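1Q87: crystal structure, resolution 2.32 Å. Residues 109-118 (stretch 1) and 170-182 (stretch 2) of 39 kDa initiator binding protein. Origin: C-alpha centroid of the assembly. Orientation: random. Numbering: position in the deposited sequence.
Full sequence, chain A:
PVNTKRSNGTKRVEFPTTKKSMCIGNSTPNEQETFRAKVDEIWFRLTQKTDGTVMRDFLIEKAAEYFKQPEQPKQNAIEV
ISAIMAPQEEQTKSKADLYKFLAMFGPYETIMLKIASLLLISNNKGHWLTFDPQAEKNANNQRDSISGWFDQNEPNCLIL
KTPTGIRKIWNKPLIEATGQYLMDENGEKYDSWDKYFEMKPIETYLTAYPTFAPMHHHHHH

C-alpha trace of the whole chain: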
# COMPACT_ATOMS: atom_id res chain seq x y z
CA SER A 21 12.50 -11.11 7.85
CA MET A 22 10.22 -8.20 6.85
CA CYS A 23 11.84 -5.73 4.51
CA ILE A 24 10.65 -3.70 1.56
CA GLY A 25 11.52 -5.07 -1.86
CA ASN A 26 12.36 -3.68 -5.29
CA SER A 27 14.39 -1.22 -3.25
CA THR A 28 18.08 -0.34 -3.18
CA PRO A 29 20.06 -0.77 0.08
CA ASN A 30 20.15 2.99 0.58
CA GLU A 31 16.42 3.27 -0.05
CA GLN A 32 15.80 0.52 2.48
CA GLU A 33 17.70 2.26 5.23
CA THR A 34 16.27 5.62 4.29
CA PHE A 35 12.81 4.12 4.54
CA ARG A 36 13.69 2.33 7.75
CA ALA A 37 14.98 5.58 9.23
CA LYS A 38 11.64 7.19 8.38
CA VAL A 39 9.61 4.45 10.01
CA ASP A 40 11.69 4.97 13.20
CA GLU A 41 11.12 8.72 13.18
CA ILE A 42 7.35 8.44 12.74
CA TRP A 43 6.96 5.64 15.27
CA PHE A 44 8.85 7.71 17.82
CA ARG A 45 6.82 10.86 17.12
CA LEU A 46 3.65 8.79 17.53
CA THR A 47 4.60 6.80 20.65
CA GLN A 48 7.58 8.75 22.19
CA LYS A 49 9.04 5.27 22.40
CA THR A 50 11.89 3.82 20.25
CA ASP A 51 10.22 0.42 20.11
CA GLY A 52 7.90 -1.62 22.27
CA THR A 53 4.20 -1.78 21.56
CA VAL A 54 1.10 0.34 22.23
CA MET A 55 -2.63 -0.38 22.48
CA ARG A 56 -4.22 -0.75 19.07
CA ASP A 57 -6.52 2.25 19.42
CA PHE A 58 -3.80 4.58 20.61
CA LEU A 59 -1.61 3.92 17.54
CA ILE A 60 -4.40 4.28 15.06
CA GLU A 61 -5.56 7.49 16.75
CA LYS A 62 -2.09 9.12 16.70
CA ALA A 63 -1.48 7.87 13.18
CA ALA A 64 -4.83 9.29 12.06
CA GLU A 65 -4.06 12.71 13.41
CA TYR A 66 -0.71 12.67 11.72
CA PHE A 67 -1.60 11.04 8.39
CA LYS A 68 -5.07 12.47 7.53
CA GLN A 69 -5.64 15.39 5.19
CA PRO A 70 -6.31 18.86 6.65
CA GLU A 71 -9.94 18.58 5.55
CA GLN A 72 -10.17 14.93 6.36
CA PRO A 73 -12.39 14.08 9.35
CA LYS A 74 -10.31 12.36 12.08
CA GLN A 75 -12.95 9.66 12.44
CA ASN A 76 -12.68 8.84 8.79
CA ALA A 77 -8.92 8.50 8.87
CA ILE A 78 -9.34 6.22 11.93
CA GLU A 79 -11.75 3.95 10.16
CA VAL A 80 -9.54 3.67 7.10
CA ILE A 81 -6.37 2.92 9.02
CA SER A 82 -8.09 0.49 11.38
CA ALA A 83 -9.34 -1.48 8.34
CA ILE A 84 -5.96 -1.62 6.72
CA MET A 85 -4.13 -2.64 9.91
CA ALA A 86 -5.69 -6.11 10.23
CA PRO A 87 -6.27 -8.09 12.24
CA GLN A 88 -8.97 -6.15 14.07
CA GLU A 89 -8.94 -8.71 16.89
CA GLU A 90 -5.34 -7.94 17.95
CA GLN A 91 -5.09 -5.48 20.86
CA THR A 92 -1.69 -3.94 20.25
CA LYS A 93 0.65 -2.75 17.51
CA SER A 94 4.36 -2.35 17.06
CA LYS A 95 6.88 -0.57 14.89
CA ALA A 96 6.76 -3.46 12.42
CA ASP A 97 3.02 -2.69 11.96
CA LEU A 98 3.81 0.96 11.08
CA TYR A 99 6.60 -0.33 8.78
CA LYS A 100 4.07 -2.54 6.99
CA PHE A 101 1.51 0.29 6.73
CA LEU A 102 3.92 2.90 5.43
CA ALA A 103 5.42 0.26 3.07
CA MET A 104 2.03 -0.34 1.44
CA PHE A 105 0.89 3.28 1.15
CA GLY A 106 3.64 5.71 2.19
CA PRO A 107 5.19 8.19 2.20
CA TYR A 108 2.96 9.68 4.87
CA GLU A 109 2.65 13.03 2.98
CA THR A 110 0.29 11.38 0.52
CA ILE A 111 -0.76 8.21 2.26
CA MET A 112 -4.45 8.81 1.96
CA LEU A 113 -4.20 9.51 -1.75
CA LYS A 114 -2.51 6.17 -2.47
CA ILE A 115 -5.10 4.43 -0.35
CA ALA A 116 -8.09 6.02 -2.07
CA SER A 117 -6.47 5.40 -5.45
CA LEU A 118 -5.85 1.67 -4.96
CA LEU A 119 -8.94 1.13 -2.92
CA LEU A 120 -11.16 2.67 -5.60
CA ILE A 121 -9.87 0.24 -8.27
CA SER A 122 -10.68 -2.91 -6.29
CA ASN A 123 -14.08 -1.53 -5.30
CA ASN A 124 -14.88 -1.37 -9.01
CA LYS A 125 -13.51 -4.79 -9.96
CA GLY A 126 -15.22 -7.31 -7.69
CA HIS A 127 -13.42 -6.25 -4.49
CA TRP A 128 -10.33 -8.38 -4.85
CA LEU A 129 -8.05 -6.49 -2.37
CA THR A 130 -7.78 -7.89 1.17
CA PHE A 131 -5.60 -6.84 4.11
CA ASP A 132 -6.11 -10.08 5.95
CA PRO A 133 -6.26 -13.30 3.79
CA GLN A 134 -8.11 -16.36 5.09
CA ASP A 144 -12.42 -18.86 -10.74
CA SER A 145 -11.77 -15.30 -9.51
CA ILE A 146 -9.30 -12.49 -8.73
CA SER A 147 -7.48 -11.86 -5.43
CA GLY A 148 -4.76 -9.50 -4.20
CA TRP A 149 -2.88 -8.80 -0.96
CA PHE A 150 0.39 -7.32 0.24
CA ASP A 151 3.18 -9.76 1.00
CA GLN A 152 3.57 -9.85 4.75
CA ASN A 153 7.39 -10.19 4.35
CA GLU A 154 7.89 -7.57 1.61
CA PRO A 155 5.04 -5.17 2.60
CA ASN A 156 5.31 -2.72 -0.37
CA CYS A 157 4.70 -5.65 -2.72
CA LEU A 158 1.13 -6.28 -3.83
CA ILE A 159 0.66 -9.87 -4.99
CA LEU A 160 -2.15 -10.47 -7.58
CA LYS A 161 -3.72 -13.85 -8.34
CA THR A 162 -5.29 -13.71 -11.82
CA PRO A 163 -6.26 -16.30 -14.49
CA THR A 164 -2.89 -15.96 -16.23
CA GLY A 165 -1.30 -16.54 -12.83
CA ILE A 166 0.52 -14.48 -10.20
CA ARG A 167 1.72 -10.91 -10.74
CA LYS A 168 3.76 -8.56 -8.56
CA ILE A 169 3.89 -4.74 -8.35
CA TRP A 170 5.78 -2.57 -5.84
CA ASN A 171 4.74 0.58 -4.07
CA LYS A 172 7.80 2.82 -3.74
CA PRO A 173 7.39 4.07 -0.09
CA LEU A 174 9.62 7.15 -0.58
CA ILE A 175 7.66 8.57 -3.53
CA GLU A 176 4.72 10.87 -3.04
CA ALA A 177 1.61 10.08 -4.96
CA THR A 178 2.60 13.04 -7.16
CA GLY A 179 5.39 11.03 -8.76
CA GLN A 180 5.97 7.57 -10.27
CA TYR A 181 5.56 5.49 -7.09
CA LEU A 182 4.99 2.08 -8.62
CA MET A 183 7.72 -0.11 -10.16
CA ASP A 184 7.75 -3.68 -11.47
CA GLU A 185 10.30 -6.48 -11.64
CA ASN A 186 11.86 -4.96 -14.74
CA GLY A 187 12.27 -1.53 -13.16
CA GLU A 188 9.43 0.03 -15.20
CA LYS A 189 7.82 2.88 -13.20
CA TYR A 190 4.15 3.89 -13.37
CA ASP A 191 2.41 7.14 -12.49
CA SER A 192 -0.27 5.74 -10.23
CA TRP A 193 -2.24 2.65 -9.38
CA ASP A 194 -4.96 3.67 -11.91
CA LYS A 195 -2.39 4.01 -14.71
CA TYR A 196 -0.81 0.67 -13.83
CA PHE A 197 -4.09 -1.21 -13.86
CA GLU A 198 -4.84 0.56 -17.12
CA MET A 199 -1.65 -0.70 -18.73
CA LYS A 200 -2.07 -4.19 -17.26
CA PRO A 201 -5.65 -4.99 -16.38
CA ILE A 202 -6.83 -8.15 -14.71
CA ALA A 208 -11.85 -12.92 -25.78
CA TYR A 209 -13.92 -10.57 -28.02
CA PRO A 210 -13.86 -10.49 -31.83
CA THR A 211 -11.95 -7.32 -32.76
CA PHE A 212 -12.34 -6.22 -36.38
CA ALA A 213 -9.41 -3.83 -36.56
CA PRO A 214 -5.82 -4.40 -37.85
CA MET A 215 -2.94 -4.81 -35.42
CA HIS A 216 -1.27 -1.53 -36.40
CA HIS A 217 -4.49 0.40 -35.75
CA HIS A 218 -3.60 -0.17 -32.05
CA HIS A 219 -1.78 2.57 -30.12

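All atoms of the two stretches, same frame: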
# COMPACT_ATOMS: atom_id res chain seq x y z
N GLU A 109 3.19 11.82 3.61
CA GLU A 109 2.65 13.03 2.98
C GLU A 109 1.46 12.76 2.08
O GLU A 109 0.58 13.59 1.99
CB GLU A 109 3.68 13.76 2.12
CG GLU A 109 4.79 14.46 2.91
CD GLU A 109 5.79 13.48 3.51
OE1 GLU A 109 5.63 12.25 3.31
OE2 GLU A 109 6.76 13.95 4.16
N THR A 110 1.44 11.63 1.38
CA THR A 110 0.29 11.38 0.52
C THR A 110 -0.39 10.03 0.78
O THR A 110 -1.12 9.50 -0.07
CB THR A 110 0.70 11.56 -0.99
OG1 THR A 110 1.81 10.72 -1.30
CG2 THR A 110 1.14 13.06 -1.24
N ILE A 111 -0.23 9.51 1.99
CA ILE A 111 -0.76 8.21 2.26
C ILE A 111 -2.21 7.97 1.92
O ILE A 111 -2.59 6.92 1.38
CB ILE A 111 -0.46 7.78 3.70
CG1 ILE A 111 -0.94 6.34 3.90
CG2 ILE A 111 -1.07 8.75 4.71
CD1 ILE A 111 0.17 5.41 4.23
N MET A 112 -3.03 8.96 2.21
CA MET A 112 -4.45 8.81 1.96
C MET A 112 -4.81 8.90 0.48
O MET A 112 -5.87 8.47 0.07
CB MET A 112 -5.19 9.84 2.78
CG MET A 112 -5.08 9.53 4.26
SD MET A 112 -6.19 8.22 4.72
CE MET A 112 -5.15 7.21 5.52
N LEU A 113 -3.91 9.44 -0.33
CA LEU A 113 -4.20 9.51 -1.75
C LEU A 113 -3.97 8.13 -2.31
O LEU A 113 -4.85 7.61 -3.02
CB LEU A 113 -3.30 10.52 -2.47
CG LEU A 113 -3.48 11.95 -1.98
CD1 LEU A 113 -2.56 12.89 -2.79
CD2 LEU A 113 -4.97 12.35 -2.10
N LYS A 114 -2.81 7.52 -1.98
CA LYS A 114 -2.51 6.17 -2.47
C LYS A 114 -3.61 5.21 -2.06
O LYS A 114 -4.10 4.42 -2.89
CB LYS A 114 -1.16 5.69 -1.93
CG LYS A 114 -0.00 6.58 -2.40
CD LYS A 114 1.30 5.84 -2.51
CE LYS A 114 2.41 6.75 -2.91
NZ LYS A 114 3.70 6.05 -2.62
N ILE A 115 -4.06 5.32 -0.82
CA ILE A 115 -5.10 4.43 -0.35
C ILE A 115 -6.35 4.56 -1.18
O ILE A 115 -6.85 3.56 -1.70
CB ILE A 115 -5.45 4.65 1.17
CG1 ILE A 115 -4.30 4.14 2.07
CG2 ILE A 115 -6.77 3.96 1.51
CD1 ILE A 115 -4.49 4.42 3.54
N ALA A 116 -6.88 5.78 -1.28
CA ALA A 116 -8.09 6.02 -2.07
C ALA A 116 -7.87 5.50 -3.49
O ALA A 116 -8.71 4.78 -4.03
CB ALA A 116 -8.41 7.52 -2.12
N SER A 117 -6.73 5.85 -4.09
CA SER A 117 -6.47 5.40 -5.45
C SER A 117 -6.62 3.89 -5.61
O SER A 117 -7.47 3.42 -6.38
CB SER A 117 -5.08 5.83 -5.88
OG SER A 117 -4.75 5.23 -7.12
N LEU A 118 -5.82 3.12 -4.87
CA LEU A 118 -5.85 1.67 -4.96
C LEU A 118 -7.20 1.13 -4.57
O LEU A 118 -7.79 0.31 -5.27
CB LEU A 118 -4.79 1.03 -4.05
CG LEU A 118 -4.22 -0.39 -4.33
CD1 LEU A 118 -4.35 -1.25 -3.10
CD2 LEU A 118 -4.95 -1.07 -5.46
N TRP A 170 5.30 -3.23 -7.06
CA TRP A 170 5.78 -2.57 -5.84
C TRP A 170 5.51 -1.09 -5.60
O TRP A 170 5.81 -0.23 -6.47
CB TRP A 170 7.30 -2.77 -5.70
CG TRP A 170 7.72 -4.22 -5.48
CD1 TRP A 170 8.11 -4.77 -4.31
CD2 TRP A 170 7.78 -5.27 -6.47
NE1 TRP A 170 8.41 -6.10 -4.49
CE2 TRP A 170 8.22 -6.43 -5.81
CE3 TRP A 170 7.52 -5.34 -7.84
CZ2 TRP A 170 8.41 -7.65 -6.47
CZ3 TRP A 170 7.70 -6.54 -8.50
CH2 TRP A 170 8.15 -7.68 -7.82
N ASN A 171 4.96 -0.79 -4.42
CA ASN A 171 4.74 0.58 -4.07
C ASN A 171 6.12 1.05 -3.67
O ASN A 171 6.83 0.30 -3.00
CB ASN A 171 3.82 0.73 -2.87
CG ASN A 171 3.76 2.18 -2.38
OD1 ASN A 171 3.42 3.08 -3.15
ND2 ASN A 171 4.10 2.41 -1.11
N LYS A 172 6.51 2.24 -4.12
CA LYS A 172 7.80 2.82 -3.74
C LYS A 172 7.44 3.74 -2.54
O LYS A 172 6.96 4.86 -2.72
CB LYS A 172 8.36 3.64 -4.88
CG LYS A 172 8.46 2.89 -6.20
CD LYS A 172 9.64 1.93 -6.18
CE LYS A 172 10.98 2.67 -6.32
NZ LYS A 172 12.16 1.76 -6.11
N PRO A 173 7.70 3.29 -1.30
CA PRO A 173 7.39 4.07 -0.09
C PRO A 173 8.04 5.44 0.09
O PRO A 173 7.65 6.16 0.98
CB PRO A 173 7.72 3.12 1.08
CG PRO A 173 8.24 1.85 0.43
CD PRO A 173 8.62 2.19 -1.00
N LEU A 174 9.02 5.81 -0.72
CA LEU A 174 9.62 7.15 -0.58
C LEU A 174 9.08 8.15 -1.62
O LEU A 174 9.45 9.32 -1.61
CB LEU A 174 11.14 7.08 -0.71
CG LEU A 174 11.87 6.08 0.19
CD1 LEU A 174 13.39 6.06 -0.10
CD2 LEU A 174 11.58 6.45 1.62
N ILE A 175 8.17 7.70 -2.49
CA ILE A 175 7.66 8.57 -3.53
C ILE A 175 6.23 8.99 -3.33
O ILE A 175 5.32 8.15 -3.27
CB ILE A 175 7.81 7.92 -4.93
CG1 ILE A 175 9.27 7.57 -5.19
CG2 ILE A 175 7.22 8.86 -6.01
CD1 ILE A 175 10.23 8.74 -5.13
N GLU A 176 6.05 10.31 -3.25
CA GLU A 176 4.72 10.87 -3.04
C GLU A 176 3.81 10.51 -4.19
O GLU A 176 4.23 10.28 -5.31
CB GLU A 176 4.80 12.38 -2.89
CG GLU A 176 5.48 12.82 -1.61
CD GLU A 176 5.45 14.33 -1.41
OE1 GLU A 176 4.39 14.94 -1.67
OE2 GLU A 176 6.48 14.89 -0.98
N ALA A 177 2.54 10.43 -3.91
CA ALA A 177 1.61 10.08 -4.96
C ALA A 177 1.70 11.00 -6.19
O ALA A 177 1.13 10.70 -7.24
CB ALA A 177 0.22 10.05 -4.39
N THR A 178 2.45 12.09 -6.07
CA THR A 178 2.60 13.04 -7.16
C THR A 178 3.53 12.48 -8.22
O THR A 178 3.38 12.79 -9.41
CB THR A 178 3.14 14.44 -6.66
OG1 THR A 178 4.49 14.33 -6.24
CG2 THR A 178 2.31 14.95 -5.52
N GLY A 179 4.47 11.63 -7.81
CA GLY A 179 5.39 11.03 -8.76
C GLY A 179 5.06 9.61 -9.24
O GLY A 179 3.91 9.12 -9.15
N GLN A 180 6.08 8.95 -9.79
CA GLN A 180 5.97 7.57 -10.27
C GLN A 180 6.35 6.67 -9.07
O GLN A 180 7.53 6.35 -8.85
CB GLN A 180 6.93 7.37 -11.43
CG GLN A 180 6.64 8.32 -12.58
CD GLN A 180 7.31 7.86 -13.88
OE1 GLN A 180 8.53 7.88 -14.00
NE2 GLN A 180 6.49 7.42 -14.85
N TYR A 181 5.34 6.25 -8.32
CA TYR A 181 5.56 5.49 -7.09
C TYR A 181 5.31 4.00 -7.17
O TYR A 181 5.18 3.34 -6.14
CB TYR A 181 4.70 6.11 -5.99
CG TYR A 181 3.20 6.05 -6.29
CD1 TYR A 181 2.44 4.92 -5.96
CD2 TYR A 181 2.54 7.14 -6.88
CE1 TYR A 181 1.07 4.89 -6.19
CE2 TYR A 181 1.14 7.11 -7.10
CZ TYR A 181 0.43 6.00 -6.76
OH TYR A 181 -0.91 6.01 -6.99
N LEU A 182 5.17 3.49 -8.39
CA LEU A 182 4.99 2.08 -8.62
C LEU A 182 6.09 1.64 -9.58
O LEU A 182 6.47 2.39 -10.48
CB LEU A 182 3.60 1.80 -9.19
CG LEU A 182 2.45 2.02 -8.21
CD1 LEU A 182 1.16 1.49 -8.83
CD2 LEU A 182 2.73 1.33 -6.88

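Lys114 covers the most surface in this contact. It lies on the helix of the first stretch. Its CA-to-CB bond points sideways, but the long side chain, with chi2 to chi4 all t, carries the amine into the other stretch. There Lys114 NZ donates hydrogen bonds to Ile175 O at 2.7 Å and to Asn171 OD1 at 3.0 Å. Lysine suits this buried place because its charged end meets oxygen acceptors. Its methylene groups serve as apolar surface. Lys114 CE sits over one face of the Tyr181 ring, 3.7 Å from the ring centroid, in a CH-pi contact. Lys114 CG also packs 4.0 Å from Ala177 CB.

Ala177 is the next largest contributor. Its CB points toward the helix and lies 4.0 Å from Leu113 CB, an apolar contact. The small methyl fits against Leu113 and Lys114. Ala177 N donates a nearly straight hydrogen bond to Thr110 OG1, 2.7 Å long with an angle of 171° at the hydrogen.

Thr110 is buried just before the helix. With chi1 in the p rotamer, its hydroxyl serves the other stretch and makes no capping bond. Glu176 lies alongside, with its CA 3.4 Å from Thr110 OG1. Glu176 CD is 4.0 Å from Glu109 CB. Glu109 is exposed and Glu176 partly so. In all, 403 Å² is buried, both sides summed.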